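Local coordinates for protein beta-phenylalanine aminotransferase (Variovorax paradoxus, PDB 4AO9) that transfers the amino group of beta-phenylalanine, probably to a keto acid, using bound pyridoxal-5'-phosphate, at residues A163-G168 with M305-P310; V201-Y204 with Q208-R211; V224-M229 with Q244-S249. All coordinates share one frame; numbering follows the deposited sequence.

Contact 1 (A163-G168 with M305-P310)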
# COMPACT_ATOMS: atom_id res chain seq x y z
N ALA A 163 -5.29 12.23 13.20
CA ALA A 163 -6.21 12.56 14.29
C ALA A 163 -5.51 12.55 15.65
O ALA A 163 -5.75 13.44 16.48
CB ALA A 163 -7.39 11.62 14.29
N LEU A 164 -4.64 11.56 15.87
CA LEU A 164 -3.89 11.49 17.13
C LEU A 164 -3.07 12.76 17.31
O LEU A 164 -3.07 13.36 18.38
CB LEU A 164 -2.97 10.26 17.20
CG LEU A 164 -3.53 8.84 17.18
CD1 LEU A 164 -2.52 7.87 17.80
CD2 LEU A 164 -4.83 8.69 17.89
N HIS A 165 -2.40 13.19 16.24
CA HIS A 165 -1.53 14.36 16.34
C HIS A 165 -2.34 15.64 16.48
O HIS A 165 -2.01 16.52 17.29
CB HIS A 165 -0.58 14.47 15.15
CG HIS A 165 0.59 15.36 15.41
ND1 HIS A 165 1.73 14.92 16.03
CD2 HIS A 165 0.76 16.69 15.20
CE1 HIS A 165 2.57 15.93 16.17
NE2 HIS A 165 2.01 17.02 15.67
N PHE A 166 -3.41 15.75 15.70
CA PHE A 166 -4.25 16.95 15.70
C PHE A 166 -4.86 17.22 17.07
O PHE A 166 -4.91 18.35 17.52
CB PHE A 166 -5.36 16.82 14.66
CG PHE A 166 -6.15 18.09 14.47
CD1 PHE A 166 -5.64 19.12 13.68
CD2 PHE A 166 -7.38 18.26 15.08
CE1 PHE A 166 -6.36 20.30 13.50
CE2 PHE A 166 -8.11 19.43 14.90
CZ PHE A 166 -7.59 20.45 14.12
N THR A 167 -5.32 16.16 17.72
CA THR A 167 -5.98 16.26 19.03
C THR A 167 -5.03 16.18 20.22
O THR A 167 -5.39 16.62 21.32
CB THR A 167 -7.03 15.16 19.23
OG1 THR A 167 -6.40 13.86 19.22
CG2 THR A 167 -8.13 15.24 18.16
N GLY A 168 -3.84 15.61 20.03
CA GLY A 168 -2.94 15.34 21.16
C GLY A 168 -3.47 14.28 22.10
O GLY A 168 -3.14 14.27 23.30
N MET A 305 -5.71 18.47 7.52
CA MET A 305 -4.79 18.08 6.45
C MET A 305 -3.54 18.97 6.40
O MET A 305 -2.49 18.55 5.89
CB MET A 305 -5.51 18.07 5.10
CG MET A 305 -6.58 16.97 4.98
SD MET A 305 -5.97 15.29 5.31
CE MET A 305 -4.84 15.07 3.92
N ALA A 306 -3.65 20.17 6.96
CA ALA A 306 -2.53 21.11 7.02
C ALA A 306 -1.35 20.55 7.80
O ALA A 306 -0.20 21.00 7.61
CB ALA A 306 -2.98 22.42 7.61
N LEU A 307 -1.60 19.56 8.65
CA LEU A 307 -0.51 18.91 9.38
C LEU A 307 0.52 18.34 8.41
O LEU A 307 1.69 18.20 8.77
CB LEU A 307 -1.05 17.78 10.25
CG LEU A 307 -1.84 18.22 11.48
CD1 LEU A 307 -2.41 17.01 12.21
CD2 LEU A 307 -0.96 19.04 12.39
N PHE A 308 0.08 18.02 7.19
CA PHE A 308 0.95 17.40 6.18
C PHE A 308 1.50 18.34 5.12
O PHE A 308 2.22 17.91 4.23
CB PHE A 308 0.22 16.25 5.47
CG PHE A 308 -0.19 15.16 6.39
CD1 PHE A 308 0.73 14.18 6.76
CD2 PHE A 308 -1.48 15.12 6.91
CE1 PHE A 308 0.35 13.16 7.63
CE2 PHE A 308 -1.87 14.12 7.79
CZ PHE A 308 -0.95 13.13 8.14
N ASP A 309 1.15 19.62 5.19
CA ASP A 309 1.68 20.60 4.23
C ASP A 309 3.18 20.73 4.50
O ASP A 309 3.58 21.17 5.58
CB ASP A 309 0.96 21.94 4.44
CG ASP A 309 1.32 22.99 3.40
OD1 ASP A 309 2.45 22.98 2.85
OD2 ASP A 309 0.47 23.87 3.16
N PRO A 310 4.04 20.33 3.54
CA PRO A 310 5.47 20.31 3.85
C PRO A 310 6.05 21.70 4.13
O PRO A 310 7.13 21.80 4.73
CB PRO A 310 6.11 19.69 2.60
CG PRO A 310 5.03 19.00 1.90
CD PRO A 310 3.76 19.77 2.20

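Contact 2 (V201-Y204 with Q208-R211)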
# COMPACT_ATOMS: atom_id res chain seq x y z
N VAL A 201 -13.15 -0.78 21.72
CA VAL A 201 -14.03 -1.46 20.78
C VAL A 201 -15.44 -1.50 21.35
O VAL A 201 -15.68 -2.11 22.41
CB VAL A 201 -13.54 -2.90 20.45
CG1 VAL A 201 -14.42 -3.53 19.37
CG2 VAL A 201 -12.08 -2.90 20.01
N LEU A 202 -16.37 -0.87 20.64
CA LEU A 202 -17.75 -0.73 21.09
C LEU A 202 -18.68 -1.47 20.14
O LEU A 202 -18.33 -1.72 18.99
CB LEU A 202 -18.13 0.75 21.14
CG LEU A 202 -17.33 1.64 22.10
CD1 LEU A 202 -17.87 3.07 22.09
CD2 LEU A 202 -17.32 1.09 23.53
N PRO A 203 -19.89 -1.82 20.60
CA PRO A 203 -20.79 -2.56 19.71
C PRO A 203 -21.34 -1.71 18.56
O PRO A 203 -21.82 -0.60 18.78
CB PRO A 203 -21.94 -2.99 20.64
CG PRO A 203 -21.49 -2.67 22.02
CD PRO A 203 -20.45 -1.62 21.94
N TYR A 204 -21.27 -2.23 17.34
CA TYR A 204 -21.87 -1.53 16.20
C TYR A 204 -23.39 -1.39 16.39
O TYR A 204 -24.04 -2.30 16.90
CB TYR A 204 -21.58 -2.28 14.91
CG TYR A 204 -21.78 -1.49 13.63
CD1 TYR A 204 -20.93 -0.43 13.30
CD2 TYR A 204 -22.79 -1.82 12.74
CE1 TYR A 204 -21.08 0.28 12.12
CE2 TYR A 204 -22.96 -1.11 11.55
CZ TYR A 204 -22.10 -0.07 11.23
OH TYR A 204 -22.25 0.62 10.06
N GLN A 208 -26.76 3.92 22.48
CA GLN A 208 -26.73 4.24 23.90
C GLN A 208 -25.35 3.96 24.48
O GLN A 208 -24.79 4.81 25.19
CB GLN A 208 -27.81 3.44 24.63
CG GLN A 208 -27.98 3.74 26.11
CD GLN A 208 -29.06 2.86 26.73
OE1 GLN A 208 -30.24 2.96 26.39
NE2 GLN A 208 -28.65 1.99 27.65
N THR A 209 -24.79 2.80 24.15
CA THR A 209 -23.44 2.46 24.61
C THR A 209 -22.40 3.42 24.03
O THR A 209 -21.47 3.84 24.73
CB THR A 209 -23.08 0.98 24.32
OG1 THR A 209 -24.01 0.13 24.99
CG2 THR A 209 -21.68 0.65 24.78
N ALA A 210 -22.55 3.76 22.75
CA ALA A 210 -21.63 4.69 22.10
C ALA A 210 -21.60 6.05 22.81
O ALA A 210 -20.53 6.55 23.14
CB ALA A 210 -21.98 4.85 20.63
N ARG A 211 -22.77 6.64 23.04
CA ARG A 211 -22.85 7.91 23.76
C ARG A 211 -22.21 7.80 25.14
O ARG A 211 -21.40 8.64 25.52
CB ARG A 211 -24.30 8.37 23.92
CG ARG A 211 -24.97 8.79 22.63
CD ARG A 211 -26.32 9.45 22.92
NE ARG A 211 -27.06 9.77 21.70
CZ ARG A 211 -26.93 10.90 21.01
NH1 ARG A 211 -26.08 11.84 21.40
NH2 ARG A 211 -27.66 11.09 19.92

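Contact 3 (V224-M229 with Q244-S249)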
# COMPACT_ATOMS: atom_id res chain seq x y z
N VAL A 224 -13.16 8.74 16.51
CA VAL A 224 -14.14 7.68 16.36
C VAL A 224 -14.09 7.28 14.89
O VAL A 224 -14.34 8.11 14.03
CB VAL A 224 -15.56 8.18 16.72
CG1 VAL A 224 -16.58 7.05 16.52
CG2 VAL A 224 -15.60 8.70 18.17
N LEU A 225 -13.73 6.03 14.62
CA LEU A 225 -13.56 5.52 13.25
C LEU A 225 -14.63 4.48 12.97
O LEU A 225 -14.78 3.51 13.73
CB LEU A 225 -12.15 4.93 13.07
CG LEU A 225 -11.89 4.15 11.77
CD1 LEU A 225 -11.93 5.05 10.56
CD2 LEU A 225 -10.55 3.42 11.84
N VAL A 226 -15.39 4.68 11.90
CA VAL A 226 -16.53 3.81 11.62
C VAL A 226 -16.85 3.72 10.13
O VAL A 226 -16.71 4.70 9.38
CB VAL A 226 -17.78 4.28 12.44
CG1 VAL A 226 -18.30 5.62 11.92
CG2 VAL A 226 -18.91 3.22 12.44
N GLU A 227 -17.30 2.54 9.71
CA GLU A 227 -17.91 2.35 8.39
C GLU A 227 -19.39 2.72 8.46
O GLU A 227 -20.09 2.23 9.35
CB GLU A 227 -17.81 0.88 7.98
CG GLU A 227 -16.37 0.34 7.84
CD GLU A 227 -16.36 -1.17 7.97
OE1 GLU A 227 -16.55 -1.86 6.94
OE2 GLU A 227 -16.19 -1.65 9.12
N PRO A 228 -19.89 3.58 7.55
CA PRO A 228 -21.34 3.89 7.61
C PRO A 228 -22.23 2.69 7.26
O PRO A 228 -23.42 2.69 7.61
CB PRO A 228 -21.53 5.04 6.63
CG PRO A 228 -20.18 5.51 6.26
CD PRO A 228 -19.15 4.49 6.66
N MET A 229 -21.66 1.70 6.57
CA MET A 229 -22.22 0.35 6.46
C MET A 229 -21.01 -0.57 6.56
O MET A 229 -20.05 -0.39 5.81
CB MET A 229 -22.90 0.13 5.10
CG MET A 229 -23.39 -1.30 4.90
SD MET A 229 -23.66 -1.79 3.18
CE MET A 229 -21.96 -2.07 2.66
N GLN A 244 -25.62 9.24 13.95
CA GLN A 244 -25.80 10.58 14.50
C GLN A 244 -25.25 10.69 15.93
O GLN A 244 -24.65 11.70 16.29
CB GLN A 244 -27.27 11.01 14.41
CG GLN A 244 -27.55 12.46 14.81
CD GLN A 244 -26.80 13.50 13.97
OE1 GLN A 244 -26.49 13.27 12.79
NE2 GLN A 244 -26.52 14.65 14.57
N ALA A 245 -25.45 9.64 16.73
CA ALA A 245 -24.90 9.61 18.09
C ALA A 245 -23.37 9.72 18.06
O ALA A 245 -22.79 10.39 18.90
CB ALA A 245 -25.34 8.36 18.83
N LEU A 246 -22.74 9.09 17.07
CA LEU A 246 -21.28 9.19 16.94
C LEU A 246 -20.82 10.61 16.61
O LEU A 246 -19.86 11.11 17.20
CB LEU A 246 -20.77 8.21 15.87
CG LEU A 246 -21.07 6.73 16.11
CD1 LEU A 246 -20.31 5.89 15.09
CD2 LEU A 246 -20.75 6.27 17.53
N ARG A 247 -21.51 11.25 15.67
CA ARG A 247 -21.19 12.62 15.29
C ARG A 247 -21.37 13.55 16.49
O ARG A 247 -20.48 14.35 16.80
CB ARG A 247 -22.05 13.06 14.08
CG ARG A 247 -21.94 14.55 13.70
CD ARG A 247 -20.59 14.92 13.08
NE ARG A 247 -19.54 15.09 14.09
CZ ARG A 247 -18.25 15.26 13.82
NH1 ARG A 247 -17.80 15.25 12.57
NH2 ARG A 247 -17.38 15.41 14.83
N GLU A 248 -22.50 13.42 17.18
CA GLU A 248 -22.77 14.29 18.31
C GLU A 248 -21.78 14.09 19.46
O GLU A 248 -21.29 15.06 20.04
CB GLU A 248 -24.20 14.11 18.80
CG GLU A 248 -25.21 14.71 17.84
CD GLU A 248 -26.66 14.39 18.19
OE1 GLU A 248 -26.93 13.78 19.26
OE2 GLU A 248 -27.54 14.75 17.37
N SER A 249 -21.50 12.82 19.78
CA SER A 249 -20.60 12.48 20.88
C SER A 249 -19.16 12.93 20.58
O SER A 249 -18.50 13.50 21.45
CB SER A 249 -20.66 10.98 21.17
OG SER A 249 -21.97 10.59 21.56

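Contact 1 (A163-G168 with M305-P310)
Ala163 O is gripped twice by Thr167, in the last turn of a helix whose His165 and Phe166 rest on Leu307. The backbone N of Thr167 gives Ala163 O a routine helical bond of 3.0 Å. Thr167 OG1 adds a second bond to Ala163 O, at 2.8 Å, from the opposite face of the carbonyl plane. This hydroxyl lies 27° out of that plane. It is also hydrogen-bonded to Arg169 N, just past the helix. Gly168, with positive phi, then turns the chain out of the helix. Across the contact the chemistry is apolar and no hydrogen bond forms. The touching is done by the two methyls of Leu307. Leu307 CD1 lies 3.8 Å from CB of Phe166 and sits at the edge of the phenyl ring, near its plane. Leu307 CD2 meets CD2 of His165 at 4.0 Å, near the plane of the imidazole. CG of His165 is anti to the backbone N (chi1 -162°), which turns the ring edge to this methyl. In the class-III aminotransferase fold this joins the far end of helix 152-167, whose first turn lines the cofactor pocket, to a short 3-10 turn after helix 302-305. Phe308 of that turn packs on Met158 and Ala162 of the same long helix and sets its ring edge-to-face with Phe298. The second subunit reaches the contact too, with its Pro192 against His165.

Contact 2 (V201-Y204 with Q208-R211)
A beta-alpha-beta crossover begins here: strand 198-202 ends, a short turn follows, and helix 207-216 folds back over the sheet. Leu202 and Pro203 at the strand end meet Thr209 and Ala210 in the first turn of the helix. No hydrogen bond links the two segments; the join is packing alone. Leu202 sends its CD1 methyl to the helix backbone, 4.1 Å from CA of Ala210. Beside it, CD of the Pro203 ring lies 3.8 Å from CG2 of Thr209. The two side chains cross at about a right angle. With chi1 at -61°, Thr209 holds CG2 opposite its own N and gives the proline a methyl. Its hydroxyl goes a different way: OG1 is hydrogen-bonded to Asp206 OD2, in the turn just before the helix. Strand 198-202 is the outermost strand on this side of the sheet within the chain. Its Leu202 also packs on Val173 and Phe175 of the adjacent parallel strand, 171-175. On the helix side, Ala210 touches Leu246 of helix 240-253, which runs next to helix 207-216.

Contact 3 (V224-M229 with Q244-S249)
Leu246 carries this contact, with Val224 and Val226 facing it from the strand. One methyl, Leu246 CD1, meets both valines. The ends of Leu246 and Val226 meet tip to tip. CD1 of Leu246 is 3.8 Å from CG1 of Val226 and 4.0 Å from its CG2, so the methyl sits against the branched end of the valine. Val226 has a chi1 of 69°, which places CG1 between its backbone N and carbonyl carbon and lets both methyls face the helix. Val224 lies two residues back on the same face of the strand. Its CG1 comes to 4.2 Å from Leu246 CD1, with the side chains crossing at a slant. All three residues are buried, and no polar bond crosses between the segments. The polar groups of the helix are paired within it or with its neighbours. Gln244 NE2 donates to Glu248 OE2 at 3.0 Å, one turn on, in a nearly straight bond (168°). Glu248 OE1 forms a salt bridge with Arg211 of helix 207-216. Ser249 OG folds back to Ala245 O at 2.8 Å. Glu227, the first residue after the strand, touches the bound pyridoxal-5'-phosphate. The side chain of Val226 is about 10 Å from the cofactor, so the valine packing lies behind the pocket and not in it. Strand 221-226, helix 240-253 and strand 256-260 form a beta-alpha-beta unit, with the two strands adjacent and parallel. Phe175 of strand 171-175 packs against Leu246 and both valines, and Ala210 of helix 207-216 touches Leu246 as well.

In the fold
Contact 3 is core, contact 2 is partly buried and contact 1 lies at the surface, its centre about 27 Å from the centre of the chain. All three join their segments by apolar packing without a hydrogen bond. Contacts 2 and 3 each set a helix on a strand of the same seven-stranded sheet, and their centres are 10 Å apart. They also touch: Tyr204 OH lies 2.8 Å from Glu227 O, a probable hydrogen bond. Contact 1 touches neither, though its helix 152-167 packs on strand 221-226, the strand of contact 3. Its mixture of ring edges and a leucine, near the second subunit, contrasts with the purely aliphatic meeting of contact 3.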